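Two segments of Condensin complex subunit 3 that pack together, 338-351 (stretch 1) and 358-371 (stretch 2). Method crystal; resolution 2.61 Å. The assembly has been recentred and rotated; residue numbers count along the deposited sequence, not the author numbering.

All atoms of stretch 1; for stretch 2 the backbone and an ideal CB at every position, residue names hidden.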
# COMPACT_ATOMS: atom_id res chain seq x y z
N GLN A 338 -0.24 -40.96 -9.33
CA GLN A 338 -1.51 -40.43 -9.83
C GLN A 338 -1.33 -39.03 -10.39
O GLN A 338 -1.95 -38.68 -11.40
CB GLN A 338 -2.55 -40.42 -8.71
CG GLN A 338 -2.67 -41.72 -7.91
CD GLN A 338 -3.29 -41.49 -6.55
OE1 GLN A 338 -2.63 -41.64 -5.52
NE2 GLN A 338 -4.56 -41.11 -6.54
N LEU A 339 -0.49 -38.22 -9.74
CA LEU A 339 -0.26 -36.86 -10.21
C LEU A 339 0.36 -36.86 -11.60
O LEU A 339 -0.10 -36.13 -12.49
CB LEU A 339 0.65 -36.12 -9.22
CG LEU A 339 0.92 -34.65 -9.52
CD1 LEU A 339 -0.31 -33.81 -9.25
CD2 LEU A 339 2.10 -34.16 -8.71
N THR A 340 1.40 -37.66 -11.80
CA THR A 340 1.98 -37.81 -13.14
C THR A 340 0.91 -38.19 -14.15
O THR A 340 0.89 -37.68 -15.27
CB THR A 340 3.10 -38.85 -13.12
OG1 THR A 340 4.02 -38.55 -12.06
CG2 THR A 340 3.85 -38.86 -14.44
N TYR A 341 0.01 -39.09 -13.76
CA TYR A 341 -1.08 -39.49 -14.64
C TYR A 341 -2.03 -38.33 -14.90
O TYR A 341 -2.42 -38.09 -16.05
CB TYR A 341 -1.81 -40.68 -14.03
CG TYR A 341 -3.09 -41.09 -14.73
CD1 TYR A 341 -4.31 -41.02 -14.08
CD2 TYR A 341 -3.07 -41.53 -16.04
CE1 TYR A 341 -5.48 -41.39 -14.70
CE2 TYR A 341 -4.24 -41.90 -16.68
CZ TYR A 341 -5.44 -41.83 -16.01
OH TYR A 341 -6.61 -42.20 -16.63
N TYR A 342 -2.40 -37.59 -13.86
CA TYR A 342 -3.32 -36.46 -14.03
C TYR A 342 -2.71 -35.40 -14.94
O TYR A 342 -3.42 -34.80 -15.76
CB TYR A 342 -3.67 -35.85 -12.68
CG TYR A 342 -4.33 -36.80 -11.71
CD1 TYR A 342 -5.20 -37.79 -12.16
CD2 TYR A 342 -4.09 -36.71 -10.35
CE1 TYR A 342 -5.81 -38.65 -11.27
CE2 TYR A 342 -4.69 -37.57 -9.46
CZ TYR A 342 -5.55 -38.54 -9.92
OH TYR A 342 -6.15 -39.39 -9.03
N ILE A 343 -1.41 -35.14 -14.80
CA ILE A 343 -0.75 -34.18 -15.67
C ILE A 343 -0.79 -34.66 -17.12
O ILE A 343 -1.03 -33.87 -18.04
CB ILE A 343 0.70 -33.93 -15.19
CG1 ILE A 343 0.68 -33.21 -13.85
CG2 ILE A 343 1.49 -33.13 -16.22
CD1 ILE A 343 2.05 -33.09 -13.18
N GLU A 344 -0.56 -35.95 -17.34
CA GLU A 344 -0.46 -36.46 -18.70
C GLU A 344 -1.81 -36.46 -19.41
O GLU A 344 -1.87 -36.21 -20.62
CB GLU A 344 0.17 -37.84 -18.71
CG GLU A 344 1.64 -37.81 -18.30
CD GLU A 344 2.49 -38.80 -19.05
OE1 GLU A 344 2.61 -39.96 -18.59
OE2 GLU A 344 3.04 -38.43 -20.11
N ARG A 345 -2.90 -36.73 -18.69
CA ARG A 345 -4.22 -36.53 -19.28
C ARG A 345 -4.39 -35.10 -19.75
O ARG A 345 -5.00 -34.85 -20.80
CB ARG A 345 -5.31 -36.88 -18.27
CG ARG A 345 -5.36 -38.32 -17.84
CD ARG A 345 -6.58 -38.59 -16.97
NE ARG A 345 -7.81 -38.70 -17.74
CZ ARG A 345 -8.77 -37.78 -17.80
NH1 ARG A 345 -8.67 -36.64 -17.13
NH2 ARG A 345 -9.85 -38.00 -18.54
N GLN A 346 -3.86 -34.14 -18.99
CA GLN A 346 -4.07 -32.74 -19.32
C GLN A 346 -3.27 -32.32 -20.54
O GLN A 346 -3.69 -31.42 -21.28
CB GLN A 346 -3.70 -31.87 -18.11
CG GLN A 346 -4.48 -30.58 -18.00
CD GLN A 346 -5.97 -30.80 -17.83
OE1 GLN A 346 -6.78 -30.15 -18.49
NE2 GLN A 346 -6.34 -31.72 -16.95
N TYR A 347 -2.11 -32.95 -20.78
CA TYR A 347 -1.37 -32.70 -22.01
C TYR A 347 -2.25 -32.90 -23.24
O TYR A 347 -2.15 -32.15 -24.22
CB TYR A 347 -0.16 -33.62 -22.10
CG TYR A 347 0.95 -33.34 -21.12
CD1 TYR A 347 1.26 -32.04 -20.74
CD2 TYR A 347 1.70 -34.37 -20.59
CE1 TYR A 347 2.28 -31.79 -19.84
CE2 TYR A 347 2.71 -34.14 -19.71
CZ TYR A 347 3.00 -32.85 -19.33
OH TYR A 347 4.02 -32.62 -18.45
N VAL A 348 -3.11 -33.92 -23.21
CA VAL A 348 -3.98 -34.19 -24.35
C VAL A 348 -4.82 -32.96 -24.68
O VAL A 348 -5.01 -32.62 -25.85
CB VAL A 348 -4.86 -35.42 -24.06
CG1 VAL A 348 -5.83 -35.68 -25.20
CG2 VAL A 348 -3.99 -36.65 -23.82
N SER A 349 -5.33 -32.29 -23.65
CA SER A 349 -6.17 -31.11 -23.85
C SER A 349 -5.41 -29.95 -24.48
O SER A 349 -6.05 -28.99 -24.92
CB SER A 349 -6.78 -30.67 -22.52
OG SER A 349 -7.76 -31.59 -22.08
N LEU A 350 -4.08 -30.00 -24.52
CA LEU A 350 -3.32 -28.94 -25.17
C LEU A 350 -3.42 -29.01 -26.69
O LEU A 350 -3.17 -28.00 -27.36
CB LEU A 350 -1.86 -29.00 -24.74
CG LEU A 350 -1.56 -28.66 -23.28
CD1 LEU A 350 -0.09 -28.87 -22.99
CD2 LEU A 350 -1.97 -27.23 -22.95
N ARG A 351 -3.76 -30.17 -27.24
CA ARG A 351 -3.87 -30.29 -28.69
C ARG A 351 -5.08 -29.52 -29.21
O ARG A 351 -5.04 -28.93 -30.30
CB ARG A 351 -3.96 -31.76 -29.09
CG ARG A 351 -2.82 -32.61 -28.58
CD ARG A 351 -2.80 -33.96 -29.27
NE ARG A 351 -1.83 -34.88 -28.68
CZ ARG A 351 -0.53 -34.91 -28.99
NH1 ARG A 351 -0.03 -34.06 -29.88
NH2 ARG A 351 0.26 -35.79 -28.41
N UNK A 358 -6.92 -22.92 -20.69
CA UNK A 358 -7.28 -23.47 -19.39
C UNK A 358 -6.35 -24.61 -18.99
O UNK A 358 -5.97 -24.73 -17.82
CB UNK A 358 -8.73 -23.96 -19.41
N UNK A 359 -5.96 -25.45 -19.95
CA UNK A 359 -5.10 -26.59 -19.63
C UNK A 359 -3.72 -26.13 -19.19
O UNK A 359 -3.11 -26.74 -18.31
CB UNK A 359 -4.98 -27.52 -20.84
N UNK A 360 -3.20 -25.06 -19.80
CA UNK A 360 -1.94 -24.49 -19.33
C UNK A 360 -2.03 -24.09 -17.86
O UNK A 360 -1.11 -24.35 -17.08
CB UNK A 360 -1.55 -23.28 -20.18
N UNK A 361 -3.14 -23.47 -17.47
CA UNK A 361 -3.34 -23.09 -16.08
C UNK A 361 -3.47 -24.31 -15.19
O UNK A 361 -2.90 -24.35 -14.09
CB UNK A 361 -4.58 -22.20 -15.94
N UNK A 362 -4.20 -25.33 -15.65
CA UNK A 362 -4.37 -26.55 -14.86
C UNK A 362 -3.03 -27.24 -14.65
O UNK A 362 -2.67 -27.63 -13.54
CB UNK A 362 -5.35 -27.50 -15.54
N UNK A 363 -2.27 -27.42 -15.74
CA UNK A 363 -0.96 -28.05 -15.63
C UNK A 363 -0.07 -27.25 -14.69
O UNK A 363 0.68 -27.82 -13.89
CB UNK A 363 -0.30 -28.18 -17.01
N UNK A 364 -0.13 -25.92 -14.78
CA UNK A 364 0.62 -25.07 -13.86
C UNK A 364 0.33 -25.43 -12.41
O UNK A 364 1.25 -25.59 -11.60
CB UNK A 364 0.29 -23.60 -14.11
N UNK A 365 -0.95 -25.56 -12.07
CA UNK A 365 -1.31 -25.89 -10.69
C UNK A 365 -0.78 -27.26 -10.29
O UNK A 365 -0.32 -27.45 -9.16
CB UNK A 365 -2.83 -25.85 -10.51
N UNK A 366 -0.83 -28.24 -11.20
CA UNK A 366 -0.36 -29.58 -10.87
C UNK A 366 1.14 -29.60 -10.65
O UNK A 366 1.64 -30.32 -9.78
CB UNK A 366 -0.74 -30.57 -11.98
N UNK A 367 1.89 -28.82 -11.43
CA UNK A 367 3.33 -28.73 -11.21
C UNK A 367 3.64 -28.10 -9.86
O UNK A 367 4.60 -28.51 -9.19
CB UNK A 367 3.99 -27.92 -12.33
N UNK A 368 2.85 -27.11 -9.44
CA UNK A 368 3.06 -26.52 -8.12
C UNK A 368 2.84 -27.55 -7.02
O UNK A 368 3.61 -27.60 -6.05
CB UNK A 368 2.13 -25.32 -7.91
N UNK A 369 1.79 -28.36 -7.14
CA UNK A 369 1.58 -29.44 -6.18
C UNK A 369 2.77 -30.39 -6.19
O UNK A 369 3.21 -30.86 -5.14
CB UNK A 369 0.29 -30.20 -6.49
N UNK A 370 3.32 -30.67 -7.37
CA UNK A 370 4.44 -31.58 -7.46
C UNK A 370 5.71 -31.01 -6.87
O UNK A 370 6.48 -31.73 -6.22
CB UNK A 370 4.68 -31.97 -8.92
N UNK A 371 5.95 -29.72 -7.08
CA UNK A 371 7.10 -29.07 -6.47
C UNK A 371 7.03 -29.07 -4.95
O UNK A 371 8.07 -28.98 -4.29
CB UNK A 371 7.22 -27.63 -6.98

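The two helices run nearly antiparallel, at 166° with a closest axial approach of 9.6 Å, so stretch 2 meets stretch 1 in reverse order.

Position 358 points sideways with no stretch 1 atom within 5.5 Å of its CB; almost any residue would suit, and Glu 358 makes no contact. Position 359 points toward stretch 1. Its CB lies 3.7 Å from Leu 350 CD2 and 4.0 Å from both Gln 346 OE1 and Ser 349 CB, which favours a small residue such as alanine, serine or cysteine; of these, serine would also offer a hydroxyl to the amide oxygen of Gln 346. It is Ser 359; its OG lies 3.1 Å from Gln 346 OE1, within hydrogen-bonding distance, although the OG position is uncertain.

Position 360 points away, yet its CB is 4.8 Å from Leu 350 CD2, so a modest apolar side chain could still touch. Cys 360 does, its SG 3.8 Å from Leu 350 CD2. Position 361, out of reach, is Phe 361.

The CB at 362 points toward stretch 1, 4.0 Å from Gln 346 CG. An aliphatic residue could cover this side chain, as could a polar one addressing its amide. Ile 362 brings its CD1 to 3.5 Å from Gln 346 OE1. Position 363 points sideways; its CB lies 4.9 Å from Gln 346 CG and 5.3 Å from both Tyr 347 CE1 and Ile 343 CG2, leaving room for a longer apolar chain such as leucine, isoleucine or methionine. Ile 363, with chi1 m and chi2 t, reaches inward: CD1 lies 3.7 Å from Leu 350 CD1 and 3.8 Å from Tyr 347 CD1, while CG1 packs 3.6 Å from Gln 346 CG.

Positions 364 and 365, out of reach, are Glu 364 and Gln 365. At 366 the CB points toward stretch 1, 3.5 Å from Ile 343 CG1 and 4.3 Å from Leu 339 CD1, an apolar setting for leucine, isoleucine or methionine. Leu 366 places CD1 3.5 Å from Ile 343 CG1 and CD2 4.1 Å from Leu 339 CD1.

Position 367 points sideways, and only an extended side chain would touch; Leu 367 CD2 comes 4.4 Å from Ile 343 CD1. Position 368, out of reach, is Tyr 368. Position 369 faces Leu 339 CD1, 4.6 Å from its CB, and suits an aliphatic residue; Ile 369 CG2 lies 4.5 Å from that methyl.

At 370 an ideal CB would sit tightly, 3.4 Å from Leu 339 CD2, favouring glycine or perhaps alanine. Gly 370 lets Leu 339 CD2 rest 3.7 Å from its CA. Position 371, pointing away, is Leu 371.

Stretch 2 (358-371) ESCFIIEQLLYIGL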
# COMPACT_ATOMS: atom_id res chain seq x y z
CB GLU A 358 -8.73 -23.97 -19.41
CG GLU A 358 -9.39 -23.96 -18.04
CD GLU A 358 -10.58 -24.90 -17.96
OE1 GLU A 358 -10.68 -25.82 -18.79
OE2 GLU A 358 -11.41 -24.71 -17.04
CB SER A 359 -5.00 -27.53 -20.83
OG SER A 359 -6.17 -28.30 -20.96
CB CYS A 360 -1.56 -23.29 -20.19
SG CYS A 360 -1.05 -23.69 -21.86
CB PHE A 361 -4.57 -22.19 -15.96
CG PHE A 361 -4.76 -21.60 -14.59
CD1 PHE A 361 -3.95 -20.57 -14.15
CD2 PHE A 361 -5.75 -22.07 -13.75
CE1 PHE A 361 -4.12 -20.03 -12.90
CE2 PHE A 361 -5.93 -21.53 -12.50
CZ PHE A 361 -5.11 -20.50 -12.07
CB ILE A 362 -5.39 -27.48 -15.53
CG1 ILE A 362 -6.77 -26.82 -15.55
CG2 ILE A 362 -5.46 -28.83 -14.81
CD1 ILE A 362 -7.76 -27.50 -16.48
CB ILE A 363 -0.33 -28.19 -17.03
CG1 ILE A 363 -1.12 -29.20 -17.86
CG2 ILE A 363 1.14 -28.63 -16.93
CD1 ILE A 363 -0.80 -29.18 -19.34
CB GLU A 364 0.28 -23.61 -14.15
CG GLU A 364 1.11 -22.61 -13.38
CD GLU A 364 0.81 -21.18 -13.79
OE1 GLU A 364 0.81 -20.29 -12.92
OE2 GLU A 364 0.55 -20.96 -14.99
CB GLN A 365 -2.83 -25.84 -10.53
CG GLN A 365 -3.45 -24.49 -10.86
CD GLN A 365 -2.67 -23.33 -10.25
OE1 GLN A 365 -2.28 -23.38 -9.09
NE2 GLN A 365 -2.44 -22.29 -11.04
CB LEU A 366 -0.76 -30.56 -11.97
CG LEU A 366 -2.26 -30.77 -12.19
CD1 LEU A 366 -2.49 -31.77 -13.31
CD2 LEU A 366 -2.95 -31.23 -10.92
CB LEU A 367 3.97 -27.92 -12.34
CG LEU A 367 3.97 -28.59 -13.71
CD1 LEU A 367 4.32 -27.60 -14.80
CD2 LEU A 367 4.95 -29.76 -13.72
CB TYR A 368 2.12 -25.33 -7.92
CG TYR A 368 2.62 -24.03 -8.52
CD1 TYR A 368 3.89 -23.56 -8.22
CD2 TYR A 368 1.83 -23.29 -9.38
CE1 TYR A 368 4.36 -22.38 -8.76
CE2 TYR A 368 2.29 -22.11 -9.93
CZ TYR A 368 3.55 -21.66 -9.62
OH TYR A 368 4.02 -20.49 -10.16
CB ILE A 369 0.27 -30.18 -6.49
CG1 ILE A 369 -0.92 -29.22 -6.37
CG2 ILE A 369 0.08 -31.36 -5.54
CD1 ILE A 369 -2.20 -29.76 -6.96
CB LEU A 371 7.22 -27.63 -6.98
CG LEU A 371 7.79 -27.48 -8.39
CD1 LEU A 371 7.43 -26.14 -8.99
CD2 LEU A 371 9.29 -27.67 -8.38
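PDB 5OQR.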